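Local coordinates for protein probable porin (Pseudomonas aeruginosa, PDB 2Y0H) that probably forms a pore for solute passage across the outer membrane, as a beta-barrel porin of the OprD family, at residues 264-269 against 293-298; 285-290 against 299-304; 337-342 against 370-375. All blocks are in the same frame, centred on the assembly; numbering follows the deposited sequence.

Contact 1: residues 264-269 against 293-298; sequences GVQKMI and TFTRPQ
Two flat groups meet where the Gln266 amide reaches the Phe294 carbonyl. Phe294 O lies at the edge of the amide, 3° out of its plane and 2.8 Å from NE2, whereas NE2 stands well above the plane of the carbonyl. The same nitrogen makes a weak second bond to Thr293 O, so one amide grips two successive carbonyls of the loop; Gln266 NE2 also lies 3.6 Å from Thr295 CG2. CG is anti to the backbone N (chi1 -175°), and the extended chain beyond it reaches the loop carbonyls.

Two residues on, Met268 meets Thr295 obliquely. Its SD is 3.7 Å from Thr295 CA, and the methyl CE comes back to within 3.9 Å of Thr295 CG2, following the bends of the thioether chain. Nearer the backbone, Met268 CG is 3.3 Å from Arg296 O. The backbones themselves draw close at Met268 O, which Gln298 CA approaches to 3.4 Å in a CA-H...O contact.

Residues 264-269 end strand 259-269, backbone-bonded on one flank to strand 244-256 and on the other to the start of strand 300-309. Detergent touches Val265, while Gln266 and Met268 meet the loop, consistent with a loop folded against the inner wall of the barrel; there the Phe294 side chain reaches Ser301 and Val325 of the next two strands.

Contact 2: residues 285-290 against 299-304; sequences VANLMA and EKSWQL
Asn287 meets Gln303 and Ser301 through the two ends of its amide, fastening a type I beta turn, Val285 to Leu288, to a strand of the porin barrel. Asn287 OD1 accepts from Gln303 NE2 at 3.0 Å (N-H...O 160°), and Asn287 ND2 donates to Ser301 OG at 3.1 Å. That hydroxyl lies close to the Asn287 amide plane.

Gln303 NE2 also donates to Ala286 O, again at 3.0 Å. Both acceptors lie almost in the Gln303 amide plane, though NE2 stands above the plane of each accepting carbonyl. The two side chains slide past each other in opposite directions with their amide planes 68° apart. Gln303 CG is anti to the backbone N (chi1 169°) and the rest of the chain is extended, which spans the distance from strand to turn.

In the next shell, Leu288 N bonds to Val285 O at 3.3 Å and closes the turn. Gln266 OE1 receives Asn287 N, and Asn249 OD1 receives Ala286 N, so side chains of strands 259-269 and 244-256 take up two successive N-H groups of the turn. The same oxygen that accepts from Gln303 NE2, Asn287 OD1, also lies 3.2 Å from Gln303 CB.

Contact 3: residues 337-342 against 370-375; sequences ADDSEW and RSRYGA. With C8E ((hydroxyethyloxy)tri(ethyloxy)octane), chain L.
Asp339 has CG anti to its backbone N (chi1 -156°), on the side of Arg372 and Tyr373, whose N-H groups its OD1 meets; Arg370 keeps CG beside its own N (chi1 -58°), placing CG over one face of the Trp342 ring, toward its rim.

Asp339 OD1 accepts from Tyr373 N at 2.9 Å and from Ser340 N at 2.7 Å, the two donors arriving from opposite faces of the carboxylate plane. A weak third bond comes from Arg372 N, whose stronger partner is Ser340 O at 3.0 Å. The turn's Tyr373 N and, weakly, Arg372 N, together with Ser340 N of Asp339's own strand, thus converge on one carboxylate oxygen, an environment that would be expected to stabilise its negative charge. Beyond it, the Tyr373 ring lies with its edge toward Asp338 O, 3.5 Å from CE2, and its OH is 3.6 Å from Ala337 CB.

At the other end, Arg370 CB makes a CH-pi contact over the five-membered ring of Trp342, 4.0 Å from its centroid, while CG sits 3.5 Å from Trp342 CZ2. A detergent polyether comes to the edge of the same ring, its C10 3.4 Å from Trp342 CD1. On the opposite side of the sheet, Glu341 CB packs against Ser371 CB, and Glu341 OE1 bonds to Tyr369 OH and forms a salt bridge with Arg296.

Trp342 and Arg370 form an antiparallel hydrogen-bonded pair, with Glu341 and Ser371 the adjoining non-hydrogen-bonded pair: the open end of a beta hairpin. Trp342 meets detergent on one face and the other carries Glu341 and Ser371, consistent with the outer and inner surfaces of a porin barrel.

In the fold
Along the chain, strand 259-269 comes first, and contact 1 closes the long loop behind it by returning residues 293-298 to its end. Contact 2 begins inside that loop, at 285-290, and closes on the strand after it, so contacts 1 and 2 cross and hold the loop to two neighbouring strands, themselves joined where Gly264 O meets Gln303 N. Contact 3 opens later, in series, and joins strands 339-351 and 361-371 across a hairpin. Besides the salt bridge from Arg296, the Phe294 ring packs on Glu341, joining contacts 1 and 3. The loop is thereby tied to strands 259-269, 300-309 and 339-351 of one barrel wall.

Contact 1: residues 264-269 against 293-298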
loop_
_atom_site.group_PDB
_atom_site.type_symbol
_atom_site.label_atom_id
_atom_site.label_comp_id
_atom_site.label_asym_id
_atom_site.label_seq_id
_atom_site.Cartn_x
_atom_site.Cartn_y
_atom_site.Cartn_z
ATOM N N GLY A 264 -14.626 -10.203 -1.562
ATOM C CA GLY A 264 -13.266 -10.633 -1.356
ATOM C C GLY A 264 -13.215 -11.847 -0.458
ATOM O O GLY A 264 -14.011 -11.980 0.485
ATOM N N VAL A 265 -12.298 -12.752 -0.771
ATOM C CA VAL A 265 -12.011 -13.883 0.094
ATOM C C VAL A 265 -10.505 -13.935 0.309
ATOM O O VAL A 265 -9.732 -13.610 -0.591
ATOM C CB VAL A 265 -12.490 -15.237 -0.509
ATOM C CG1 VAL A 265 -13.988 -15.280 -0.590
ATOM C CG2 VAL A 265 -11.881 -15.463 -1.891
ATOM N N GLN A 266 -10.096 -14.371 1.494
ATOM C CA GLN A 266 -8.693 -14.342 1.890
ATOM C C GLN A 266 -8.471 -15.460 2.896
ATOM O O GLN A 266 -9.297 -15.685 3.786
ATOM C CB GLN A 266 -8.360 -12.979 2.515
ATOM C CG GLN A 266 -6.890 -12.730 2.872
ATOM C CD GLN A 266 -6.580 -11.239 2.941
ATOM O OE1 GLN A 266 -6.593 -10.546 1.911
ATOM N NE2 GLN A 266 -6.340 -10.726 4.157
ATOM N N LYS A 267 -7.347 -16.146 2.764
ATOM C CA LYS A 267 -7.071 -17.297 3.599
ATOM C C LYS A 267 -5.571 -17.403 3.940
ATOM O O LYS A 267 -4.731 -17.515 3.056
ATOM C CB LYS A 267 -7.575 -18.544 2.875
ATOM C CG LYS A 267 -7.446 -19.845 3.628
ATOM C CD LYS A 267 -8.103 -20.991 2.836
ATOM C CE LYS A 267 -9.621 -20.776 2.630
ATOM N NZ LYS A 267 -9.994 -19.741 1.595
ATOM N N MET A 268 -5.254 -17.336 5.227
ATOM C CA MET A 268 -3.895 -17.579 5.721
ATOM C C MET A 268 -3.733 -19.070 6.017
ATOM O O MET A 268 -4.567 -19.675 6.695
ATOM C CB MET A 268 -3.620 -16.782 7.004
ATOM C CG MET A 268 -3.816 -15.271 6.892
ATOM S SD MET A 268 -2.654 -14.505 5.716
ATOM C CE MET A 268 -3.797 -14.090 4.389
ATOM N N ILE A 269 -2.655 -19.653 5.509
ATOM C CA ILE A 269 -2.353 -21.058 5.739
ATOM C C ILE A 269 -0.947 -21.191 6.286
ATOM O O ILE A 269 -0.004 -20.580 5.761
ATOM C CB ILE A 269 -2.451 -21.847 4.438
ATOM C CG1 ILE A 269 -3.847 -21.652 3.820
ATOM C CG2 ILE A 269 -2.132 -23.316 4.685
ATOM C CD1 ILE A 269 -3.924 -21.946 2.333
ATOM N N THR A 293 -5.479 -5.817 8.795
ATOM C CA THR A 293 -5.110 -6.389 7.501
ATOM C C THR A 293 -5.714 -7.781 7.279
ATOM O O THR A 293 -5.674 -8.291 6.165
ATOM C CB THR A 293 -3.567 -6.460 7.300
ATOM O OG1 THR A 293 -3.017 -7.488 8.125
ATOM C CG2 THR A 293 -2.898 -5.126 7.646
ATOM N N PHE A 294 -6.271 -8.380 8.333
ATOM C CA PHE A 294 -6.893 -9.707 8.245
ATOM C C PHE A 294 -5.936 -10.764 7.696
ATOM O O PHE A 294 -6.303 -11.596 6.861
ATOM C CB PHE A 294 -8.185 -9.635 7.419
ATOM C CG PHE A 294 -9.305 -8.945 8.137
ATOM C CD1 PHE A 294 -9.355 -7.561 8.195
ATOM C CD2 PHE A 294 -10.278 -9.678 8.797
ATOM C CE1 PHE A 294 -10.376 -6.917 8.882
ATOM C CE2 PHE A 294 -11.309 -9.039 9.488
ATOM C CZ PHE A 294 -11.349 -7.658 9.533
ATOM N N THR A 295 -4.698 -10.713 8.175
ATOM C CA THR A 295 -3.661 -11.654 7.773
ATOM C C THR A 295 -3.059 -12.353 8.989
ATOM O O THR A 295 -1.906 -12.766 8.961
ATOM C CB THR A 295 -2.540 -10.949 6.980
ATOM O OG1 THR A 295 -2.066 -9.809 7.720
ATOM C CG2 THR A 295 -3.066 -10.496 5.599
ATOM N N ARG A 296 -3.845 -12.481 10.055
ATOM C CA ARG A 296 -3.362 -13.100 11.295
ATOM C C ARG A 296 -3.224 -14.606 11.104
ATOM O O ARG A 296 -3.781 -15.155 10.152
ATOM C CB ARG A 296 -4.298 -12.757 12.461
ATOM C CG ARG A 296 -4.234 -11.288 12.847
ATOM C CD ARG A 296 -5.394 -10.868 13.722
ATOM N NE ARG A 296 -5.307 -11.456 15.053
ATOM C CZ ARG A 296 -6.052 -11.064 16.083
ATOM N NH1 ARG A 296 -6.935 -10.085 15.925
ATOM N NH2 ARG A 296 -5.912 -11.646 17.268
ATOM N N PRO A 297 -2.473 -15.282 11.993
ATOM C CA PRO A 297 -2.182 -16.700 11.712
ATOM C C PRO A 297 -3.467 -17.518 11.498
ATOM O O PRO A 297 -4.386 -17.447 12.321
ATOM C CB PRO A 297 -1.427 -17.164 12.967
ATOM C CG PRO A 297 -0.888 -15.887 13.599
ATOM C CD PRO A 297 -1.895 -14.827 13.278
ATOM N N GLN A 298 -3.537 -18.246 10.386
ATOM C CA GLN A 298 -4.684 -19.103 10.066
ATOM C C GLN A 298 -6.032 -18.401 9.816
ATOM O O GLN A 298 -7.070 -19.051 9.768
ATOM C CB GLN A 298 -4.856 -20.192 11.132
ATOM C CG GLN A 298 -3.696 -21.156 11.191
ATOM C CD GLN A 298 -3.877 -22.230 12.237
ATOM O OE1 GLN A 298 -3.710 -21.981 13.430
ATOM N NE2 GLN A 298 -4.216 -23.437 11.796
#

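Contact 2: residues 285-290 against 299-304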
loop_
_atom_site.group_PDB
_atom_site.type_symbol
_atom_site.label_atom_id
_atom_site.label_comp_id
_atom_site.label_asym_id
_atom_site.label_seq_id
_atom_site.Cartn_x
_atom_site.Cartn_y
_atom_site.Cartn_z
ATOM N N VAL A 285 -3.026 -7.261 -0.258
ATOM C CA VAL A 285 -4.050 -8.281 -0.072
ATOM C C VAL A 285 -5.473 -7.768 -0.266
ATOM O O VAL A 285 -5.793 -6.639 0.093
ATOM C CB VAL A 285 -3.954 -8.941 1.322
ATOM C CG1 VAL A 285 -2.553 -9.509 1.548
ATOM C CG2 VAL A 285 -4.338 -7.958 2.428
ATOM N N ALA A 286 -6.316 -8.623 -0.835
ATOM C CA ALA A 286 -7.729 -8.324 -1.076
ATOM C C ALA A 286 -8.470 -7.718 0.115
ATOM O O ALA A 286 -9.135 -6.706 -0.025
ATOM C CB ALA A 286 -8.449 -9.579 -1.555
ATOM N N ASN A 287 -8.362 -8.336 1.282
ATOM C CA ASN A 287 -9.175 -7.923 2.422
ATOM C C ASN A 287 -8.518 -6.895 3.349
ATOM O O ASN A 287 -8.903 -6.749 4.513
ATOM C CB ASN A 287 -9.695 -9.147 3.185
ATOM C CG ASN A 287 -10.771 -9.891 2.402
ATOM O OD1 ASN A 287 -11.123 -9.476 1.300
ATOM N ND2 ASN A 287 -11.296 -10.992 2.962
ATOM N N LEU A 288 -7.535 -6.176 2.821
ATOM C CA LEU A 288 -6.908 -5.097 3.561
ATOM C C LEU A 288 -7.939 -4.053 3.953
ATOM O O LEU A 288 -8.719 -3.617 3.122
ATOM C CB LEU A 288 -5.821 -4.434 2.707
ATOM C CG LEU A 288 -5.276 -3.148 3.335
ATOM C CD1 LEU A 288 -4.305 -3.520 4.429
ATOM C CD2 LEU A 288 -4.615 -2.250 2.297
ATOM N N MET A 289 -7.926 -3.631 5.212
ATOM C CA MET A 289 -8.873 -2.626 5.691
ATOM C C MET A 289 -8.151 -1.421 6.306
ATOM O O MET A 289 -6.935 -1.428 6.430
ATOM C CB MET A 289 -9.841 -3.253 6.703
ATOM C CG MET A 289 -10.743 -4.306 6.082
ATOM S SD MET A 289 -12.072 -3.533 5.128
ATOM C CE MET A 289 -13.196 -3.123 6.486
ATOM N N ALA A 290 -8.902 -0.394 6.695
ATOM C CA ALA A 290 -8.293 0.822 7.227
ATOM C C ALA A 290 -7.477 0.549 8.489
ATOM O O ALA A 290 -6.411 1.113 8.679
ATOM C CB ALA A 290 -9.354 1.866 7.497
ATOM N N GLU A 299 -6.025 -17.087 9.640
ATOM C CA GLU A 299 -7.281 -16.367 9.498
ATOM C C GLU A 299 -7.962 -16.563 8.140
ATOM O O GLU A 299 -7.323 -16.481 7.100
ATOM C CB GLU A 299 -7.068 -14.886 9.750
ATOM C CG GLU A 299 -8.351 -14.076 9.789
ATOM C CD GLU A 299 -8.091 -12.677 10.299
ATOM O OE1 GLU A 299 -6.907 -12.301 10.365
ATOM O OE2 GLU A 299 -9.049 -11.955 10.638
ATOM N N LYS A 300 -9.264 -16.815 8.170
ATOM C CA LYS A 300 -10.081 -16.870 6.960
ATOM C C LYS A 300 -11.039 -15.696 7.003
ATOM O O LYS A 300 -11.688 -15.467 8.016
ATOM C CB LYS A 300 -10.901 -18.161 6.918
ATOM C CG LYS A 300 -10.101 -19.449 6.739
ATOM C CD LYS A 300 -10.978 -20.648 7.108
ATOM C CE LYS A 300 -10.294 -21.983 6.825
ATOM N NZ LYS A 300 -10.876 -23.092 7.635
ATOM N N SER A 301 -11.137 -14.946 5.914
ATOM C CA SER A 301 -11.986 -13.760 5.921
ATOM C C SER A 301 -12.640 -13.541 4.580
ATOM O O SER A 301 -12.121 -13.960 3.536
ATOM C CB SER A 301 -11.188 -12.508 6.320
ATOM O OG SER A 301 -10.083 -12.301 5.450
ATOM N N TRP A 302 -13.795 -12.892 4.619
ATOM C CA TRP A 302 -14.495 -12.512 3.413
ATOM C C TRP A 302 -14.871 -11.042 3.499
ATOM O O TRP A 302 -14.988 -10.478 4.590
ATOM C CB TRP A 302 -15.733 -13.394 3.195
ATOM C CG TRP A 302 -16.673 -13.473 4.374
ATOM C CD1 TRP A 302 -16.679 -14.426 5.365
ATOM C CD2 TRP A 302 -17.748 -12.580 4.677
ATOM N NE1 TRP A 302 -17.694 -14.175 6.262
ATOM C CE2 TRP A 302 -18.365 -13.051 5.866
ATOM C CE3 TRP A 302 -18.259 -11.435 4.059
ATOM C CZ2 TRP A 302 -19.458 -12.410 6.447
ATOM C CZ3 TRP A 302 -19.350 -10.799 4.641
ATOM C CH2 TRP A 302 -19.935 -11.288 5.825
ATOM N N GLN A 303 -15.066 -10.428 2.338
ATOM C CA GLN A 303 -15.336 -9.009 2.258
ATOM C C GLN A 303 -16.551 -8.746 1.374
ATOM O O GLN A 303 -16.769 -9.440 0.377
ATOM C CB GLN A 303 -14.110 -8.265 1.688
ATOM C CG GLN A 303 -14.403 -6.820 1.326
ATOM C CD GLN A 303 -13.225 -6.034 0.749
ATOM O OE1 GLN A 303 -13.379 -4.857 0.432
ATOM N NE2 GLN A 303 -12.057 -6.668 0.626
ATOM N N LEU A 304 -17.341 -7.753 1.763
ATOM C CA LEU A 304 -18.319 -7.131 0.877
ATOM C C LEU A 304 -18.015 -5.630 0.797
ATOM O O LEU A 304 -17.766 -4.977 1.816
ATOM C CB LEU A 304 -19.748 -7.363 1.378
ATOM C CG LEU A 304 -20.209 -8.828 1.428
ATOM C CD1 LEU A 304 -21.605 -8.933 2.034
ATOM C CD2 LEU A 304 -20.172 -9.482 0.057
#

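Contact 3: residues 337-342 against 370-375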
loop_
_atom_site.group_PDB
_atom_site.type_symbol
_atom_site.label_atom_id
_atom_site.label_comp_id
_atom_site.label_asym_id
_atom_site.label_seq_id
_atom_site.Cartn_x
_atom_site.Cartn_y
_atom_site.Cartn_z
ATOM N N ALA A 337 -9.274 -20.999 22.359
ATOM C CA ALA A 337 -10.279 -20.776 21.342
ATOM C C ALA A 337 -9.741 -19.762 20.338
ATOM O O ALA A 337 -9.126 -18.757 20.711
ATOM C CB ALA A 337 -11.564 -20.278 21.972
ATOM N N ASP A 338 -9.971 -20.046 19.062
ATOM C CA ASP A 338 -9.628 -19.131 17.990
ATOM C C ASP A 338 -10.282 -17.775 18.194
ATOM O O ASP A 338 -11.408 -17.684 18.692
ATOM C CB ASP A 338 -10.067 -19.718 16.647
ATOM C CG ASP A 338 -9.402 -21.034 16.358
ATOM O OD1 ASP A 338 -8.443 -21.355 17.079
ATOM O OD2 ASP A 338 -9.825 -21.749 15.418
ATOM N N ASP A 339 -9.584 -16.716 17.803
ATOM C CA ASP A 339 -10.191 -15.393 17.835
ATOM C C ASP A 339 -10.969 -15.194 16.538
ATOM O O ASP A 339 -10.829 -15.975 15.587
ATOM C CB ASP A 339 -9.126 -14.306 18.000
ATOM C CG ASP A 339 -9.683 -13.020 18.599
ATOM O OD1 ASP A 339 -10.921 -12.915 18.763
ATOM O OD2 ASP A 339 -8.877 -12.112 18.913
ATOM N N SER A 340 -11.799 -14.155 16.515
ATOM C CA SER A 340 -12.478 -13.734 15.301
ATOM C C SER A 340 -12.647 -12.227 15.379
ATOM O O SER A 340 -12.614 -11.649 16.463
ATOM C CB SER A 340 -13.836 -14.422 15.157
ATOM O OG SER A 340 -14.596 -14.302 16.345
ATOM N N GLU A 341 -12.825 -11.590 14.230
ATOM C CA GLU A 341 -12.862 -10.138 14.180
ATOM C C GLU A 341 -13.690 -9.667 12.995
ATOM O O GLU A 341 -13.892 -10.406 12.027
ATOM C CB GLU A 341 -11.433 -9.565 14.104
ATOM C CG GLU A 341 -10.664 -9.944 12.827
ATOM C CD GLU A 341 -9.171 -9.586 12.869
ATOM O OE1 GLU A 341 -8.720 -8.944 13.832
ATOM O OE2 GLU A 341 -8.439 -9.963 11.937
ATOM N N TRP A 342 -14.166 -8.432 13.072
ATOM C CA TRP A 342 -14.784 -7.795 11.922
ATOM C C TRP A 342 -14.464 -6.305 11.860
ATOM O O TRP A 342 -14.171 -5.676 12.877
ATOM C CB TRP A 342 -16.296 -8.033 11.882
ATOM C CG TRP A 342 -17.124 -7.427 12.970
ATOM C CD1 TRP A 342 -17.597 -8.067 14.083
ATOM C CD2 TRP A 342 -17.649 -6.083 13.029
ATOM N NE1 TRP A 342 -18.361 -7.204 14.838
ATOM C CE2 TRP A 342 -18.409 -5.983 14.216
ATOM C CE3 TRP A 342 -17.535 -4.960 12.209
ATOM C CZ2 TRP A 342 -19.054 -4.804 14.599
ATOM C CZ3 TRP A 342 -18.178 -3.782 12.589
ATOM C CH2 TRP A 342 -18.931 -3.717 13.774
ATOM N N ARG A 370 -14.325 -4.748 15.760
ATOM C CA ARG A 370 -14.551 -5.559 16.958
ATOM C C ARG A 370 -13.853 -6.898 16.814
ATOM O O ARG A 370 -13.787 -7.445 15.718
ATOM C CB ARG A 370 -16.043 -5.810 17.174
ATOM C CG ARG A 370 -16.859 -4.560 17.315
ATOM C CD ARG A 370 -16.615 -3.867 18.634
ATOM N NE ARG A 370 -17.551 -2.755 18.793
ATOM C CZ ARG A 370 -17.337 -1.538 18.312
ATOM N NH1 ARG A 370 -16.215 -1.274 17.654
ATOM N NH2 ARG A 370 -18.233 -0.582 18.494
ATOM N N SER A 371 -13.323 -7.416 17.918
ATOM C CA SER A 371 -12.809 -8.782 17.954
ATOM C C SER A 371 -13.292 -9.463 19.235
ATOM O O SER A 371 -13.678 -8.792 20.188
ATOM C CB SER A 371 -11.285 -8.786 17.905
ATOM O OG SER A 371 -10.740 -8.283 19.109
ATOM N N ARG A 372 -13.265 -10.791 19.251
ATOM C CA ARG A 372 -13.768 -11.558 20.382
ATOM C C ARG A 372 -12.840 -11.500 21.591
ATOM O O ARG A 372 -13.288 -11.229 22.705
ATOM C CB ARG A 372 -14.000 -13.015 19.983
ATOM C CG ARG A 372 -14.469 -13.895 21.133
ATOM C CD ARG A 372 -15.873 -14.440 20.892
ATOM N NE ARG A 372 -15.913 -15.393 19.781
ATOM C CZ ARG A 372 -15.835 -16.716 19.923
ATOM N NH1 ARG A 372 -15.715 -17.255 21.134
ATOM N NH2 ARG A 372 -15.879 -17.504 18.850
ATOM N N TYR A 373 -11.548 -11.736 21.370
ATOM C CA TYR A 373 -10.583 -11.822 22.470
ATOM C C TYR A 373 -9.561 -10.680 22.539
ATOM O O TYR A 373 -8.746 -10.627 23.464
ATOM C CB TYR A 373 -9.866 -13.184 22.455
ATOM C CG TYR A 373 -10.804 -14.345 22.688
ATOM C CD1 TYR A 373 -11.326 -14.599 23.954
ATOM C CD2 TYR A 373 -11.199 -15.169 21.638
ATOM C CE1 TYR A 373 -12.203 -15.661 24.170
ATOM C CE2 TYR A 373 -12.072 -16.227 21.846
ATOM C CZ TYR A 373 -12.568 -16.469 23.115
ATOM O OH TYR A 373 -13.435 -17.519 23.323
ATOM N N GLY A 374 -9.602 -9.773 21.566
ATOM C CA GLY A 374 -8.689 -8.644 21.541
ATOM C C GLY A 374 -9.390 -7.311 21.725
ATOM O O GLY A 374 -10.325 -7.181 22.517
ATOM N N ALA A 375 -8.947 -6.313 20.972
ATOM C CA ALA A 375 -9.439 -4.954 21.146
ATOM C C ALA A 375 -10.693 -4.643 20.325
ATOM O O ALA A 375 -11.055 -5.391 19.423
ATOM C CB ALA A 375 -8.333 -3.966 20.821
HETATM C C7 C8E L . -18.495 -12.132 13.939
HETATM C C8 C8E L . -17.435 -12.637 14.916
HETATM O O9 C8E L . -16.636 -11.554 15.363
HETATM C C10 C8E L . -17.327 -10.674 16.234
HETATM C C11 C8E L . -16.475 -10.358 17.462
HETATM O O12 C8E L . -17.292 -10.082 18.582
#